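Local coordinates for protein endoribonuclease (Porcine reproductive and respiratory syndrome virus, PDB 5DA1) that cleaves RNA as the nsp11 endoribonuclease of the viral replicase polyprotein and antagonises beta interferon, in a manner that depends on dimerization, at residues 8-13 with 22-27; 177-182 with 218-223; 198-201 with 206-209. One frame throughout, in Å; residues are numbered along the deposited sequence.

Interaction 1 of 3, residues 8-13 with 22-27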
loop_
_atom_site.group_PDB
_atom_site.type_symbol
_atom_site.label_atom_id
_atom_site.label_comp_id
_atom_site.label_asym_id
_atom_site.label_seq_id
_atom_site.Cartn_x
_atom_site.Cartn_y
_atom_site.Cartn_z
ATOM N N LYS A 8 -12.593 -7.629 -10.319
ATOM C CA LYS A 8 -12.308 -6.489 -11.182
ATOM C C LYS A 8 -12.635 -6.793 -12.644
ATOM O O LYS A 8 -13.178 -5.927 -13.348
ATOM C CB LYS A 8 -10.887 -5.992 -10.976
ATOM C CG LYS A 8 -9.826 -6.931 -11.457
ATOM C CD LYS A 8 -8.573 -6.810 -10.613
ATOM C CE LYS A 8 -7.458 -7.665 -11.173
ATOM N NZ LYS A 8 -6.545 -8.024 -10.077
ATOM N N VAL A 9 -12.349 -8.031 -13.071
ATOM C CA VAL A 9 -12.651 -8.523 -14.432
ATOM C C VAL A 9 -14.144 -8.345 -14.710
ATOM O O VAL A 9 -14.513 -7.679 -15.673
ATOM C CB VAL A 9 -12.193 -10.022 -14.658
ATOM C CG1 VAL A 9 -12.685 -10.559 -15.973
ATOM C CG2 VAL A 9 -10.684 -10.157 -14.610
ATOM N N ALA A 10 -15.004 -8.863 -13.832
ATOM C CA ALA A 10 -16.454 -8.645 -14.022
ATOM C C ALA A 10 -16.900 -7.175 -13.904
ATOM O O ALA A 10 -17.822 -6.729 -14.610
ATOM C CB ALA A 10 -17.279 -9.539 -13.139
ATOM N N HIS A 11 -16.264 -6.413 -13.021
ATOM C CA HIS A 11 -16.641 -5.008 -12.916
ATOM C C HIS A 11 -16.385 -4.335 -14.245
ATOM O O HIS A 11 -17.238 -3.641 -14.784
ATOM C CB HIS A 11 -15.874 -4.323 -11.803
ATOM C CG HIS A 11 -16.112 -4.933 -10.463
ATOM N ND1 HIS A 11 -17.228 -5.703 -10.187
ATOM C CD2 HIS A 11 -15.400 -4.871 -9.315
ATOM C CE1 HIS A 11 -17.190 -6.089 -8.922
ATOM N NE2 HIS A 11 -16.087 -5.604 -8.374
ATOM N N ASN A 12 -15.215 -4.581 -14.812
ATOM C CA ASN A 12 -14.873 -3.927 -16.045
ATOM C C ASN A 12 -15.914 -4.221 -17.119
ATOM O O ASN A 12 -16.077 -3.441 -18.038
ATOM C CB ASN A 12 -13.473 -4.353 -16.457
ATOM C CG ASN A 12 -12.423 -3.889 -15.466
ATOM O OD1 ASN A 12 -12.741 -3.108 -14.558
ATOM N ND2 ASN A 12 -11.172 -4.359 -15.621
ATOM N N LEU A 13 -16.636 -5.332 -16.995
ATOM C CA LEU A 13 -17.639 -5.685 -18.000
ATOM C C LEU A 13 -19.065 -5.211 -17.663
ATOM O O LEU A 13 -20.014 -5.511 -18.388
ATOM C CB LEU A 13 -17.613 -7.182 -18.282
ATOM C CG LEU A 13 -16.431 -7.700 -19.095
ATOM C CD1 LEU A 13 -16.417 -9.216 -19.041
ATOM C CD2 LEU A 13 -16.425 -7.231 -20.549
ATOM N N THR A 22 -19.763 -15.707 -4.359
ATOM C CA THR A 22 -19.528 -14.887 -3.109
ATOM C C THR A 22 -18.726 -13.611 -3.338
ATOM O O THR A 22 -19.037 -12.576 -2.751
ATOM C CB THR A 22 -18.885 -15.647 -1.893
ATOM O OG1 THR A 22 -17.547 -16.047 -2.222
ATOM C CG2 THR A 22 -19.697 -16.867 -1.484
ATOM N N GLN A 23 -17.715 -13.670 -4.198
ATOM C CA GLN A 23 -16.861 -12.507 -4.431
ATOM C C GLN A 23 -17.621 -11.282 -4.935
ATOM O O GLN A 23 -17.085 -10.171 -4.962
ATOM C CB GLN A 23 -15.690 -12.850 -5.359
ATOM C CG GLN A 23 -16.060 -13.086 -6.811
ATOM C CD GLN A 23 -16.179 -14.585 -7.212
ATOM O OE1 GLN A 23 -16.960 -15.356 -6.617
ATOM N NE2 GLN A 23 -15.405 -14.984 -8.243
ATOM N N PHE A 24 -18.861 -11.482 -5.342
ATOM C CA PHE A 24 -19.656 -10.376 -5.818
ATOM C C PHE A 24 -20.740 -9.979 -4.826
ATOM O O PHE A 24 -20.902 -10.583 -3.756
ATOM C CB PHE A 24 -20.221 -10.674 -7.215
ATOM C CG PHE A 24 -19.159 -10.818 -8.276
ATOM C CD1 PHE A 24 -18.588 -9.694 -8.862
ATOM C CD2 PHE A 24 -18.731 -12.086 -8.694
ATOM C CE1 PHE A 24 -17.593 -9.810 -9.832
ATOM C CE2 PHE A 24 -17.733 -12.237 -9.688
ATOM C CZ PHE A 24 -17.155 -11.091 -10.252
ATOM N N ALA A 25 -21.461 -8.932 -5.183
ATOM C CA ALA A 25 -22.624 -8.488 -4.413
ATOM C C ALA A 25 -23.833 -9.427 -4.556
ATOM O O ALA A 25 -24.351 -9.616 -5.663
ATOM C CB ALA A 25 -23.002 -7.085 -4.837
ATOM N N LYS A 26 -24.270 -9.991 -3.430
ATOM C CA LYS A 26 -25.459 -10.842 -3.354
ATOM C C LYS A 26 -26.663 -10.126 -3.949
ATOM O O LYS A 26 -26.922 -8.966 -3.646
ATOM C CB LYS A 26 -25.746 -11.222 -1.896
ATOM C CG LYS A 26 -26.789 -12.303 -1.666
ATOM C CD LYS A 26 -26.475 -13.546 -2.480
ATOM C CE LYS A 26 -26.565 -14.827 -1.644
ATOM N NZ LYS A 26 -27.882 -15.509 -1.759
ATOM N N LEU A 27 -27.366 -10.816 -4.836
ATOM C CA LEU A 27 -28.623 -10.339 -5.383
ATOM C C LEU A 27 -29.609 -11.483 -5.244
ATOM O O LEU A 27 -29.280 -12.642 -5.590
ATOM C CB LEU A 27 -28.471 -9.962 -6.853
ATOM C CG LEU A 27 -29.748 -9.482 -7.555
ATOM C CD1 LEU A 27 -29.986 -8.018 -7.278
ATOM C CD2 LEU A 27 -29.674 -9.706 -9.046
#

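Interaction 2 of 3, residues 177-182 with 218-223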
loop_
_atom_site.group_PDB
_atom_site.type_symbol
_atom_site.label_atom_id
_atom_site.label_comp_id
_atom_site.label_asym_id
_atom_site.label_seq_id
_atom_site.Cartn_x
_atom_site.Cartn_y
_atom_site.Cartn_z
ATOM N N THR A 177 2.793 3.025 -10.630
ATOM C CA THR A 177 1.652 2.462 -11.259
ATOM C C THR A 177 2.086 1.052 -11.468
ATOM O O THR A 177 3.239 0.799 -11.840
ATOM C CB THR A 177 1.419 3.248 -12.542
ATOM O OG1 THR A 177 0.040 3.535 -12.685
ATOM C CG2 THR A 177 2.021 2.583 -13.766
ATOM N N LEU A 178 1.200 0.114 -11.200
ATOM C CA LEU A 178 1.651 -1.251 -11.056
ATOM C C LEU A 178 0.565 -2.243 -11.445
ATOM O O LEU A 178 -0.620 -1.972 -11.273
ATOM C CB LEU A 178 2.051 -1.408 -9.587
ATOM C CG LEU A 178 2.207 -2.727 -8.860
ATOM C CD1 LEU A 178 3.059 -2.406 -7.691
ATOM C CD2 LEU A 178 0.870 -3.236 -8.393
ATOM N N THR A 179 0.973 -3.390 -11.954
ATOM C CA THR A 179 0.068 -4.491 -12.233
ATOM C C THR A 179 0.774 -5.807 -11.962
ATOM O O THR A 179 1.958 -5.840 -11.664
ATOM C CB THR A 179 -0.386 -4.539 -13.716
ATOM O OG1 THR A 179 0.656 -5.089 -14.511
ATOM C CG2 THR A 179 -0.756 -3.186 -14.255
ATOM N N ASP A 180 0.056 -6.906 -12.103
ATOM C CA ASP A 180 0.672 -8.211 -11.914
ATOM C C ASP A 180 0.598 -9.102 -13.149
ATOM O O ASP A 180 0.691 -10.330 -13.011
ATOM C CB ASP A 180 0.071 -8.919 -10.692
ATOM C CG ASP A 180 -1.385 -9.352 -10.892
ATOM O OD1 ASP A 180 -1.925 -9.274 -12.008
ATOM O OD2 ASP A 180 -2.003 -9.805 -9.918
ATOM N N VAL A 181 0.428 -8.489 -14.328
ATOM C CA VAL A 181 0.455 -9.206 -15.617
ATOM C C VAL A 181 1.668 -10.109 -15.797
ATOM O O VAL A 181 2.757 -9.808 -15.308
ATOM C CB VAL A 181 0.443 -8.256 -16.834
ATOM C CG1 VAL A 181 0.436 -9.070 -18.109
ATOM C CG2 VAL A 181 -0.778 -7.425 -16.830
ATOM N N TYR A 182 1.469 -11.216 -16.508
ATOM C CA TYR A 182 2.560 -12.096 -16.883
ATOM C C TYR A 182 3.370 -11.349 -17.917
ATOM O O TYR A 182 2.893 -11.067 -19.012
ATOM C CB TYR A 182 2.011 -13.372 -17.458
ATOM C CG TYR A 182 3.034 -14.398 -17.921
ATOM C CD1 TYR A 182 4.077 -14.816 -17.082
ATOM C CD2 TYR A 182 2.919 -15.010 -19.185
ATOM C CE1 TYR A 182 4.989 -15.788 -17.506
ATOM C CE2 TYR A 182 3.827 -15.979 -19.617
ATOM C CZ TYR A 182 4.850 -16.371 -18.768
ATOM O OH TYR A 182 5.735 -17.349 -19.162
ATOM N N ALA A 218 8.524 1.613 -18.893
ATOM C CA ALA A 218 7.251 1.167 -19.436
ATOM C C ALA A 218 6.264 1.040 -18.317
ATOM O O ALA A 218 6.509 0.358 -17.335
ATOM C CB ALA A 218 7.391 -0.178 -20.160
ATOM N N TYR A 219 5.134 1.700 -18.467
ATOM C CA TYR A 219 4.174 1.714 -17.418
ATOM C C TYR A 219 2.777 1.916 -17.955
ATOM O O TYR A 219 2.574 2.535 -18.984
ATOM C CB TYR A 219 4.532 2.783 -16.402
ATOM C CG TYR A 219 4.559 4.189 -16.950
ATOM C CD1 TYR A 219 3.399 4.911 -17.102
ATOM C CD2 TYR A 219 5.763 4.800 -17.269
ATOM C CE1 TYR A 219 3.434 6.195 -17.579
ATOM C CE2 TYR A 219 5.815 6.074 -17.764
ATOM C CZ TYR A 219 4.660 6.782 -17.918
ATOM O OH TYR A 219 4.715 8.080 -18.405
ATOM N N PHE A 220 1.817 1.348 -17.237
ATOM C CA PHE A 220 0.417 1.429 -17.569
ATOM C C PHE A 220 -0.169 2.679 -16.987
ATOM O O PHE A 220 0.404 3.289 -16.101
ATOM C CB PHE A 220 -0.313 0.205 -17.009
ATOM C CG PHE A 220 -0.279 -0.976 -17.913
ATOM C CD1 PHE A 220 -0.869 -0.917 -19.174
ATOM C CD2 PHE A 220 0.353 -2.137 -17.525
ATOM C CE1 PHE A 220 -0.846 -1.999 -20.024
ATOM C CE2 PHE A 220 0.391 -3.248 -18.382
ATOM C CZ PHE A 220 -0.206 -3.176 -19.627
ATOM N N GLN A 221 -1.328 3.064 -17.490
ATOM C CA GLN A 221 -2.061 4.156 -16.893
ATOM C C GLN A 221 -3.515 4.141 -17.329
ATOM O O GLN A 221 -3.811 3.712 -18.441
ATOM C CB GLN A 221 -1.423 5.460 -17.284
ATOM C CG GLN A 221 -1.596 6.522 -16.283
ATOM C CD GLN A 221 -0.745 7.687 -16.636
ATOM O OE1 GLN A 221 0.469 7.665 -16.403
ATOM N NE2 GLN A 221 -1.357 8.716 -17.249
ATOM N N LEU A 222 -4.401 4.613 -16.446
ATOM C CA LEU A 222 -5.832 4.745 -16.710
ATOM C C LEU A 222 -6.174 5.976 -17.555
ATOM O O LEU A 222 -5.418 6.959 -17.578
ATOM C CB LEU A 222 -6.613 4.848 -15.403
ATOM C CG LEU A 222 -6.639 3.678 -14.436
ATOM C CD1 LEU A 222 -7.395 4.066 -13.156
ATOM C CD2 LEU A 222 -7.249 2.456 -15.118
ATOM N N GLU A 223 -7.353 5.920 -18.185
ATOM C CA GLU A 223 -7.829 6.913 -19.132
ATOM C C GLU A 223 -8.835 7.904 -18.558
ATOM O O GLU A 223 -9.175 7.871 -17.378
ATOM C CB GLU A 223 -8.450 6.191 -20.317
ATOM C CG GLU A 223 -7.442 5.281 -21.031
ATOM C CD GLU A 223 -7.955 4.683 -22.333
ATOM O OE1 GLU A 223 -9.189 4.683 -22.541
ATOM O OE2 GLU A 223 -7.116 4.202 -23.139
#

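Interaction 3 of 3, residues 198-201 with 206-209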
loop_
_atom_site.group_PDB
_atom_site.type_symbol
_atom_site.label_atom_id
_atom_site.label_comp_id
_atom_site.label_asym_id
_atom_site.label_seq_id
_atom_site.Cartn_x
_atom_site.Cartn_y
_atom_site.Cartn_z
ATOM N N CYS A 198 2.704 5.173 -27.339
ATOM C CA CYS A 198 1.574 4.893 -26.470
ATOM C C CYS A 198 0.655 3.897 -27.053
ATOM O O CYS A 198 -0.027 4.163 -28.036
ATOM C CB CYS A 198 0.760 6.125 -26.214
ATOM S SG CYS A 198 1.656 7.148 -25.168
ATOM N N TRP A 199 0.585 2.761 -26.397
ATOM C CA TRP A 199 -0.306 1.746 -26.818
ATOM C C TRP A 199 -1.667 1.883 -26.169
ATOM O O TRP A 199 -1.810 2.421 -25.077
ATOM C CB TRP A 199 0.312 0.431 -26.466
ATOM C CG TRP A 199 1.638 0.240 -27.137
ATOM C CD1 TRP A 199 2.885 0.366 -26.575
ATOM C CD2 TRP A 199 1.847 -0.122 -28.495
ATOM N NE1 TRP A 199 3.854 0.083 -27.499
ATOM C CE2 TRP A 199 3.246 -0.219 -28.691
ATOM C CE3 TRP A 199 0.988 -0.394 -29.562
ATOM C CZ2 TRP A 199 3.809 -0.565 -29.915
ATOM C CZ3 TRP A 199 1.541 -0.740 -30.781
ATOM C CH2 TRP A 199 2.948 -0.824 -30.949
ATOM N N LYS A 200 -2.679 1.415 -26.872
ATOM C CA LYS A 200 -3.933 1.131 -26.243
ATOM C C LYS A 200 -3.956 -0.362 -26.023
ATOM O O LYS A 200 -3.632 -1.129 -26.920
ATOM C CB LYS A 200 -5.083 1.618 -27.105
ATOM C CG LYS A 200 -5.139 3.129 -27.094
ATOM C CD LYS A 200 -6.438 3.624 -27.652
ATOM C CE LYS A 200 -6.877 4.900 -26.920
ATOM N NZ LYS A 200 -8.324 5.227 -27.213
ATOM N N VAL A 201 -4.267 -0.763 -24.794
ATOM C CA VAL A 201 -4.256 -2.165 -24.398
ATOM C C VAL A 201 -5.510 -2.474 -23.592
ATOM O O VAL A 201 -5.992 -1.647 -22.831
ATOM C CB VAL A 201 -3.025 -2.525 -23.545
ATOM C CG1 VAL A 201 -2.905 -4.007 -23.410
ATOM C CG2 VAL A 201 -1.762 -1.985 -24.159
ATOM N N LYS A 206 -10.523 -3.903 -19.439
ATOM C CA LYS A 206 -10.590 -2.455 -19.311
ATOM C C LYS A 206 -9.553 -1.787 -20.223
ATOM O O LYS A 206 -8.398 -2.219 -20.315
ATOM C CB LYS A 206 -10.399 -2.051 -17.856
ATOM C CG LYS A 206 -10.502 -0.544 -17.553
ATOM C CD LYS A 206 -9.709 -0.225 -16.255
ATOM C CE LYS A 206 -10.366 0.856 -15.396
ATOM N NZ LYS A 206 -11.514 0.322 -14.604
ATOM N N GLU A 207 -9.984 -0.748 -20.922
ATOM C CA GLU A 207 -9.076 -0.052 -21.824
ATOM C C GLU A 207 -8.103 0.876 -21.103
ATOM O O GLU A 207 -8.471 1.882 -20.453
ATOM C CB GLU A 207 -9.799 0.691 -22.936
ATOM C CG GLU A 207 -8.860 0.851 -24.117
ATOM C CD GLU A 207 -9.202 2.009 -25.041
ATOM O OE1 GLU A 207 -9.295 3.181 -24.585
ATOM O OE2 GLU A 207 -9.351 1.730 -26.252
ATOM N N VAL A 208 -6.842 0.536 -21.257
ATOM C CA VAL A 208 -5.810 1.155 -20.492
ATOM C C VAL A 208 -4.730 1.602 -21.453
ATOM O O VAL A 208 -4.576 1.006 -22.508
ATOM C CB VAL A 208 -5.320 0.159 -19.435
ATOM C CG1 VAL A 208 -3.885 0.351 -19.107
ATOM C CG2 VAL A 208 -6.150 0.316 -18.207
ATOM N N ARG A 209 -4.004 2.655 -21.111
ATOM C CA ARG A 209 -2.966 3.152 -21.973
ATOM C C ARG A 209 -1.621 2.682 -21.452
ATOM O O ARG A 209 -1.407 2.673 -20.259
ATOM C CB ARG A 209 -3.062 4.661 -21.960
ATOM C CG ARG A 209 -2.220 5.369 -22.971
ATOM C CD ARG A 209 -2.608 6.854 -23.031
ATOM N NE ARG A 209 -3.780 7.074 -23.883
ATOM C CZ ARG A 209 -4.925 7.615 -23.470
ATOM N NH1 ARG A 209 -5.039 8.030 -22.208
ATOM N NH2 ARG A 209 -5.940 7.773 -24.338
#

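Interaction 1 of 3, residues 8-13 with 22-27
Phe24 reaches across to the helix around Ala10 and meets it with the CE1-CZ side of its ring. Atoms CE1 and CZ of Phe24 both bear on CB of Ala10, at 3.3 Å each, approaching obliquely. Alanine suits this place because its single methyl takes little room beside the phenyl ring; CA of Ala10 and CA of Phe24 lie 9.0 Å apart, so the phenylalanine side chain spans the gap. With CG opposite the carbonyl carbon (chi1 -64°), the ring end of Phe24 comes nearer to the helix than the start of its side chain suggests.

His11, one residue further along, flanks the same ring. Its CE1 sits 3.9 Å from CE1 of Phe24, near the phenyl plane and at the phenyl edge, while the two planes stand at 81° with centroids 5.8 Å apart. The two side chains run past each other in opposite senses. A hydrogen bond from His11 ND1 to the carbonyl of Phe15 and a stack on Tyr16 limit how the imidazole can turn, a double role that suits a flat polar ring.

Val38 of strand 37-39 touches both Ala10 and Phe24, joining them in an apolar cluster. This is aromatic packing of a short N-terminal helix against the loop leading into strand 25-26, within the nsp11 N-terminal domain.

Interaction 2 of 3, residues 177-182 with 218-223
Tyr219 meets Thr177 through the root of its side chain, CB of Tyr219 lying 3.6 Å from CG2 of Thr177. The two side chains cross at about a right angle. Tyr219 has its CG between the backbone N and the carbonyl carbon (chi1 61°), which carries the phenol away from 177-182 while CB stays against the threonine. A short side chain such as threonine fits here, close to the backbone of the other strand. The carbonyl of Thr177 is hydrogen-bonded to ND1 of His144, a predicted catalytic residue, and the Tyr219 side chain lies about 4 Å from that of this histidine.

At Phe220 the contact uses both main chain and ring. Its carbonyl O receives from OG1 of Thr177 a hydrogen bond that is at most weak, 3.4 Å long. The ring turns to Thr179, whose CG2 comes obliquely to CD2 of Phe220 at 3.6 Å. While that methyl meets the ring, OG1 of Thr179 accepts a weak bond from the backbone N of Val181 at 3.4 Å. Phe220 also packs on Val208 and Leu210, so its large apolar ring lies between Thr179 and the neighbouring strand 206-213.

Gln221 carries the strand on by backbone bonding to Arg209. The meeting of strands 171-178 and 217-221 thus lies beside the probable active site of the EndoU endoribonuclease domain.

Interaction 3 of 3, residues 198-201 with 206-209
Cys198 brushes Arg209 lightly, its CB 4.5 Å from CG of the arginine, where the long aliphatic stem of Arg209 runs past the small side chain. At Trp199 the backbone does the work: its carbonyl O takes a CA-H...O contact from CA of Arg209 at 3.4 Å. The indole itself leads away from 206-209, to an edge-to-face contact with Tyr189 and a cation-pi contact with Arg197, and it also rests on Val212.

Lys200 forms a non-hydrogen-bonded pair with Arg209, as expected in the antiparallel beta hairpin of strands 197-203 and 206-213, whose short segments here run at 171° to one another. Both long chains lie side by side and point the same way. CE of Lys200 comes 4.0 Å from NH2 of Arg209, obliquely to the guanidinium. Their charged ends, NZ of Lys200 and NH2 of Arg209, stay 4.5 Å apart; Glu207 would offset this, since NZ of Lys200 makes a salt bridge to OE1 of Glu207, a weak one at 3.5 Å. With CG opposite its backbone N (chi1 -155°) and the rest extended, the Glu207 side chain crosses that of Lys200 obliquely, with OE2 near CD of the lysine. Charged residues suit this face, which is at least partly open to solvent.

Val201 turns to the other, buried face and forms the hydrogen-bonded pair with Val208. Its N donates to O of Val208 at 2.9 Å, and its O accepts from N of Val208 at 2.8 Å. Beta-branched valines favour such extended backbones, and their short apolar branches find apolar neighbours, Val201 in Tyr189 and Leu210, Val208 in Leu222.

How the interactions relate
From the N terminus, interaction 1 closes first: a short loop that folds the chain back on helix 7-12 within the N-terminal domain. The EndoU part follows. There interaction 2 closes a loop of 35 residues between 177-182 and 218-223, and interaction 3, the strand pairing of a hairpin, is nested inside it. Strand 206-213 lies between 197-203 and 217-221 in one antiparallel sheet, so interaction 2 ties the 161-167/171-178 sheet to the three-stranded sheet that holds interaction 3. Interaction 1 stands about 22 Å from interaction 3 between centres, yet Asn12 packs on Lys206, bringing the two domains into contact.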